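Response regulator aspartate phosphatase H (Bacillus subtilis, PDB 3Q15) dephosphorylates the sporulation phosphotransferase Spo0F and also acts on the competence regulator ComA, helping to separate competence and sporulation in time. Local coordinates at residues I215-D218 with R219-A222; S235-D238 with Q239-V242; L267-T270 with L271-G275. All blocks are in the same frame, centred on the assembly; numbering follows the deposited sequence.

Contact 1 of 3, residues I215-D218 with R219-A222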
# COMPACT_ATOMS: atom_id res chain seq x y z
N ILE A 215 33.04 5.54 3.01
CA ILE A 215 33.05 5.23 4.43
C ILE A 215 33.93 4.02 4.75
O ILE A 215 33.99 3.57 5.89
CB ILE A 215 31.64 4.98 4.98
CG1 ILE A 215 30.97 3.83 4.22
CG2 ILE A 215 30.80 6.25 4.89
CD1 ILE A 215 29.55 3.57 4.67
N GLN A 216 34.61 3.51 3.72
CA GLN A 216 35.50 2.36 3.88
C GLN A 216 34.85 1.21 4.65
O GLN A 216 35.41 0.71 5.62
CB GLN A 216 36.82 2.77 4.53
CG GLN A 216 37.71 3.63 3.64
CD GLN A 216 39.01 4.04 4.31
OE1 GLN A 216 39.13 3.99 5.54
NE2 GLN A 216 39.98 4.44 3.51
N ASN A 217 33.66 0.81 4.21
CA ASN A 217 32.98 -0.34 4.79
C ASN A 217 33.07 -1.54 3.85
O ASN A 217 32.37 -1.59 2.84
CB ASN A 217 31.52 -0.01 5.11
CG ASN A 217 30.81 -1.11 5.87
OD1 ASN A 217 30.82 -2.27 5.45
ND2 ASN A 217 30.21 -0.76 7.00
N ASP A 218 33.93 -2.49 4.18
CA ASP A 218 34.21 -3.62 3.30
C ASP A 218 32.98 -4.48 3.02
O ASP A 218 32.73 -4.85 1.87
CB ASP A 218 35.33 -4.49 3.88
CG ASP A 218 36.64 -3.73 3.99
OD1 ASP A 218 37.34 -3.91 5.01
OD2 ASP A 218 36.98 -2.97 3.06
N ARG A 219 32.22 -4.80 4.06
CA ARG A 219 31.03 -5.63 3.86
C ARG A 219 30.11 -5.02 2.81
O ARG A 219 29.69 -5.70 1.88
CB ARG A 219 30.28 -5.85 5.18
CG ARG A 219 28.96 -6.59 5.01
CD ARG A 219 28.44 -7.12 6.33
NE ARG A 219 29.35 -8.11 6.91
CZ ARG A 219 29.30 -9.41 6.64
NH1 ARG A 219 28.39 -9.89 5.81
NH2 ARG A 219 30.18 -10.23 7.21
N PHE A 220 29.81 -3.73 2.96
CA PHE A 220 28.91 -3.06 2.03
C PHE A 220 29.53 -2.80 0.67
O PHE A 220 28.82 -2.60 -0.32
CB PHE A 220 28.37 -1.76 2.64
CG PHE A 220 27.29 -1.98 3.65
CD1 PHE A 220 26.06 -2.49 3.28
CD2 PHE A 220 27.51 -1.69 4.99
CE1 PHE A 220 25.06 -2.69 4.21
CE2 PHE A 220 26.52 -1.89 5.93
CZ PHE A 220 25.29 -2.39 5.54
N ILE A 221 30.86 -2.82 0.61
CA ILE A 221 31.55 -2.75 -0.67
C ILE A 221 31.35 -4.06 -1.41
O ILE A 221 31.03 -4.08 -2.60
CB ILE A 221 33.06 -2.47 -0.49
CG1 ILE A 221 33.28 -1.05 0.04
CG2 ILE A 221 33.79 -2.64 -1.81
CD1 ILE A 221 34.74 -0.70 0.26
N ALA A 222 31.54 -5.17 -0.69
CA ALA A 222 31.35 -6.49 -1.26
C ALA A 222 29.89 -6.71 -1.67
O ALA A 222 29.61 -7.23 -2.75
CB ALA A 222 31.78 -7.55 -0.26
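N217 caps the N terminus of helix 218-235: its OD1 accepts from F220 N at 3.1 Å, a nearly straight bond. The donor stands 38° out of the side-chain amide plane, so the carbonyl is met from above. With CG anti to the backbone N (chi1 -173°), the amide is swung forward over the first turn, where OD1 also lies 3.2 Å from R219 N. The main chain of N217 helps as well: N217 O takes I221 N at 3.0 Å, the first i to i+4 bond of the helix, and D218 O takes A222 N at 2.8 Å as the next. Beyond these bonds the N217 amide leans on F220. Its CG sits in the ring plane at the edge, 3.5 Å from F220 CD2, and the two planes are turned 58° apart. I221 CG1 lies 3.0 Å from N217 O, a close approach alongside the carbonyl that accepts I221 N. With an alanine in place of N217, F220 N would probably lose its capping acceptor and a gap would open beside the edge of the F220 ring. Just before the cap, Q216 has positive phi and ends helix 198-214 in a Schellman motif, so one helix stops and the next starts within a few residues. R219 reaches away to a salt bridge with D258. The contact lies at the junction between predicted TPR 3 and predicted TPR 4, where N217 and F220 both rest on I179 of helix 178-194, while F220 and I221 pack against A212 of helix 198-214.

Contact 2 of 3, residues S235-D238 with Q239-V242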
# COMPACT_ATOMS: atom_id res chain seq x y z
N SER A 235 20.18 -8.23 -16.34
CA SER A 235 19.92 -7.31 -17.45
C SER A 235 20.46 -7.87 -18.77
O SER A 235 20.14 -7.37 -19.85
CB SER A 235 20.51 -5.93 -17.16
OG SER A 235 21.91 -6.01 -16.96
N GLY A 236 21.30 -8.90 -18.67
CA GLY A 236 21.81 -9.58 -19.84
C GLY A 236 23.24 -9.21 -20.23
O GLY A 236 23.68 -9.52 -21.33
N ASP A 237 23.96 -8.56 -19.32
CA ASP A 237 25.35 -8.20 -19.58
C ASP A 237 26.29 -9.12 -18.81
O ASP A 237 26.87 -8.73 -17.81
CB ASP A 237 25.62 -6.74 -19.20
CG ASP A 237 26.93 -6.21 -19.75
OD1 ASP A 237 27.01 -5.01 -20.07
OD2 ASP A 237 27.89 -7.01 -19.87
N ASP A 238 26.43 -10.35 -19.30
CA ASP A 238 27.20 -11.38 -18.62
C ASP A 238 28.65 -10.98 -18.35
O ASP A 238 29.20 -11.32 -17.31
CB ASP A 238 27.16 -12.68 -19.42
CG ASP A 238 26.73 -12.47 -20.86
OD1 ASP A 238 25.50 -12.40 -21.10
OD2 ASP A 238 27.61 -12.38 -21.74
N GLN A 239 29.26 -10.27 -19.29
CA GLN A 239 30.65 -9.86 -19.14
C GLN A 239 30.82 -8.93 -17.93
O GLN A 239 31.68 -9.15 -17.09
CB GLN A 239 31.16 -9.20 -20.42
CG GLN A 239 32.67 -9.03 -20.49
CD GLN A 239 33.20 -9.02 -21.91
OE1 GLN A 239 32.82 -9.86 -22.73
NE2 GLN A 239 34.07 -8.07 -22.21
N MET A 240 29.97 -7.91 -17.85
CA MET A 240 29.99 -7.00 -16.71
C MET A 240 29.63 -7.73 -15.42
O MET A 240 30.20 -7.47 -14.36
CB MET A 240 29.02 -5.84 -16.94
CG MET A 240 29.51 -4.83 -17.97
SD MET A 240 30.96 -3.94 -17.39
CE MET A 240 30.24 -2.87 -16.16
N ALA A 241 28.68 -8.66 -15.52
CA ALA A 241 28.29 -9.47 -14.38
C ALA A 241 29.49 -10.23 -13.83
O ALA A 241 29.81 -10.13 -12.64
CB ALA A 241 27.19 -10.44 -14.77
N VAL A 242 30.16 -10.98 -14.70
CA VAL A 242 31.29 -11.79 -14.27
C VAL A 242 32.39 -10.91 -13.70
O VAL A 242 33.04 -11.26 -12.71
CB VAL A 242 31.86 -12.63 -15.42
CG1 VAL A 242 33.25 -13.13 -15.08
CG2 VAL A 242 30.92 -13.79 -15.73
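D237 sits at the N-cap of helix 238-255 and meets M240 along its whole side chain. Its CB comes first, 4.2 Å from M240 CB. From there a chi1 of -166° turns CG back over the opening turn, where it lies 3.4 Å from M240 CG. The carboxylate then divides its work. OD1 rests against the M240 methylene, 3.3 Å from CG, while OD2 accepts from M240 N at 3.0 Å. That capping bond is fairly straight, at 166°, but the N-H arrives from above the carboxylate plane, 49° out of it. Backbone bonds continue the turn, A241 N to D237 O and V242 N to D238 O. Ahead of the cap, G236 turns the chain out of helix 218-235 with positive phi, at backbone angles where a side chain would collide with S235 O, hence glycine. This bend between helices 218-235 and 238-255 falls within predicted TPR 4, and Y232 of the first helix touches D237, M240 and A241. A carboxylate at this end of a helix, with D238 adding a second acid, is likely to be favoured by the helix dipole while it satisfies an amide that has no preceding helical carbonyl to use.

Contact 3 of 3, residues L267-T270 with L271-G275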
# COMPACT_ATOMS: atom_id res chain seq x y z
N LEU A 267 28.33 -16.12 -9.55
CA LEU A 267 29.39 -16.30 -10.53
C LEU A 267 29.18 -17.60 -11.31
O LEU A 267 29.24 -17.61 -12.54
CB LEU A 267 30.76 -16.30 -9.84
CG LEU A 267 32.00 -16.39 -10.73
CD1 LEU A 267 31.96 -15.37 -11.85
CD2 LEU A 267 33.26 -16.22 -9.89
N SER A 268 28.93 -18.69 -10.59
CA SER A 268 28.75 -20.00 -11.21
C SER A 268 27.54 -20.04 -12.14
O SER A 268 27.64 -20.46 -13.29
CB SER A 268 28.64 -21.10 -10.14
OG SER A 268 29.84 -21.22 -9.41
N TRP A 269 26.39 -19.61 -11.63
CA TRP A 269 25.17 -19.60 -12.41
C TRP A 269 25.37 -18.79 -13.69
O TRP A 269 25.01 -19.23 -14.78
CB TRP A 269 24.02 -19.00 -11.59
CG TRP A 269 22.67 -19.16 -12.23
CD1 TRP A 269 22.27 -20.18 -13.04
CD2 TRP A 269 21.56 -18.28 -12.11
NE1 TRP A 269 20.96 -19.99 -13.42
CE2 TRP A 269 20.50 -18.83 -12.87
CE3 TRP A 269 21.34 -17.07 -11.43
CZ2 TRP A 269 19.25 -18.21 -12.97
CZ3 TRP A 269 20.10 -16.46 -11.53
CH2 TRP A 269 19.07 -17.04 -12.29
N THR A 270 25.96 -17.60 -13.54
CA THR A 270 26.20 -16.72 -14.68
C THR A 270 27.10 -17.38 -15.71
O THR A 270 26.88 -17.27 -16.92
CB THR A 270 26.82 -15.39 -14.25
OG1 THR A 270 25.95 -14.74 -13.32
CG2 THR A 270 27.04 -14.48 -15.44
N LEU A 271 28.13 -18.07 -15.23
CA LEU A 271 29.06 -18.75 -16.12
C LEU A 271 28.38 -19.91 -16.85
O LEU A 271 28.66 -20.16 -18.02
CB LEU A 271 30.28 -19.24 -15.34
CG LEU A 271 31.26 -18.14 -14.92
CD1 LEU A 271 32.39 -18.70 -14.07
CD2 LEU A 271 31.81 -17.44 -16.16
N CYS A 272 27.49 -20.60 -16.15
CA CYS A 272 26.75 -21.71 -16.74
C CYS A 272 25.81 -21.24 -17.85
O CYS A 272 25.71 -21.86 -18.90
CB CYS A 272 25.96 -22.47 -15.68
SG CYS A 272 26.97 -23.46 -14.55
N LYS A 273 25.12 -20.13 -17.60
CA LYS A 273 24.22 -19.55 -18.59
C LYS A 273 25.01 -19.02 -19.78
O LYS A 273 24.49 -18.93 -20.89
CB LYS A 273 23.37 -18.45 -17.96
CG LYS A 273 22.26 -18.96 -17.06
CD LYS A 273 21.47 -17.83 -16.43
CE LYS A 273 22.33 -17.02 -15.47
NZ LYS A 273 21.52 -16.08 -14.66
N ALA A 274 26.27 -18.67 -19.54
CA ALA A 274 27.14 -18.14 -20.58
C ALA A 274 27.83 -19.26 -21.37
O ALA A 274 28.61 -19.00 -22.28
CB ALA A 274 28.17 -17.20 -19.99
N GLY A 275 27.54 -20.50 -21.00
CA GLY A 275 28.10 -21.65 -21.69
C GLY A 275 29.50 -22.03 -21.24
O GLY A 275 30.13 -22.91 -21.84
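W269 and K273 form an i to i+4 cation-pi pair on helix 260-273, within predicted TPR 5 of this all-helical superhelix, and the lysine chain passes across the indole at a slant. It bends at chi3 (-66°), which brings its end over one face of the ring system. NZ stands 3.2 Å from the centroid of the W269 six-membered ring and 4° off its normal, almost exactly above the centre. K273 CE sits similarly over the five-membered ring, 3.6 Å from its centroid, in a CH-pi contact. The ammonium also makes a salt bridge to D233, so it is shared between an aromatic face and a carboxylate of helix 218-235. L267 and L271 are arranged differently: they run alongside each other in the same direction, and their CD1 atoms are 4.0 Å apart. T270 OG1 bonds back to G266 O, while the backbone carries the usual ladder, including K273 N to W269 O, and ends it with a weak bond from A274 N to T270 O. Helix 299-310 supplies L306 and Y310 against W269, and Y310 also touches K273. G275, with positive phi, closes a Schellman motif in which its N reaches C272 O at 3.1 Å.

Running from the N terminus, the three contacts follow in series; none nests within or crosses another. Contact 1 closes the short loop between helices 198-214 and 218-235, and contact 2 closes the next one, between helices 218-235 and 238-255, with about 22 Å between their centres. Contact 3 lies on helix 260-273 and finishes at its C-terminal end. Contacts 2 and 3 touch directly: V242 CG2 packs 3.8 Å from L271 CD2, and A241 CB lies 4.1 Å from T270 CG2. That packing joins helix 238-255 to helix 260-273, whereas contact 1, with no atoms touching either, marks the entry into predicted TPR 4.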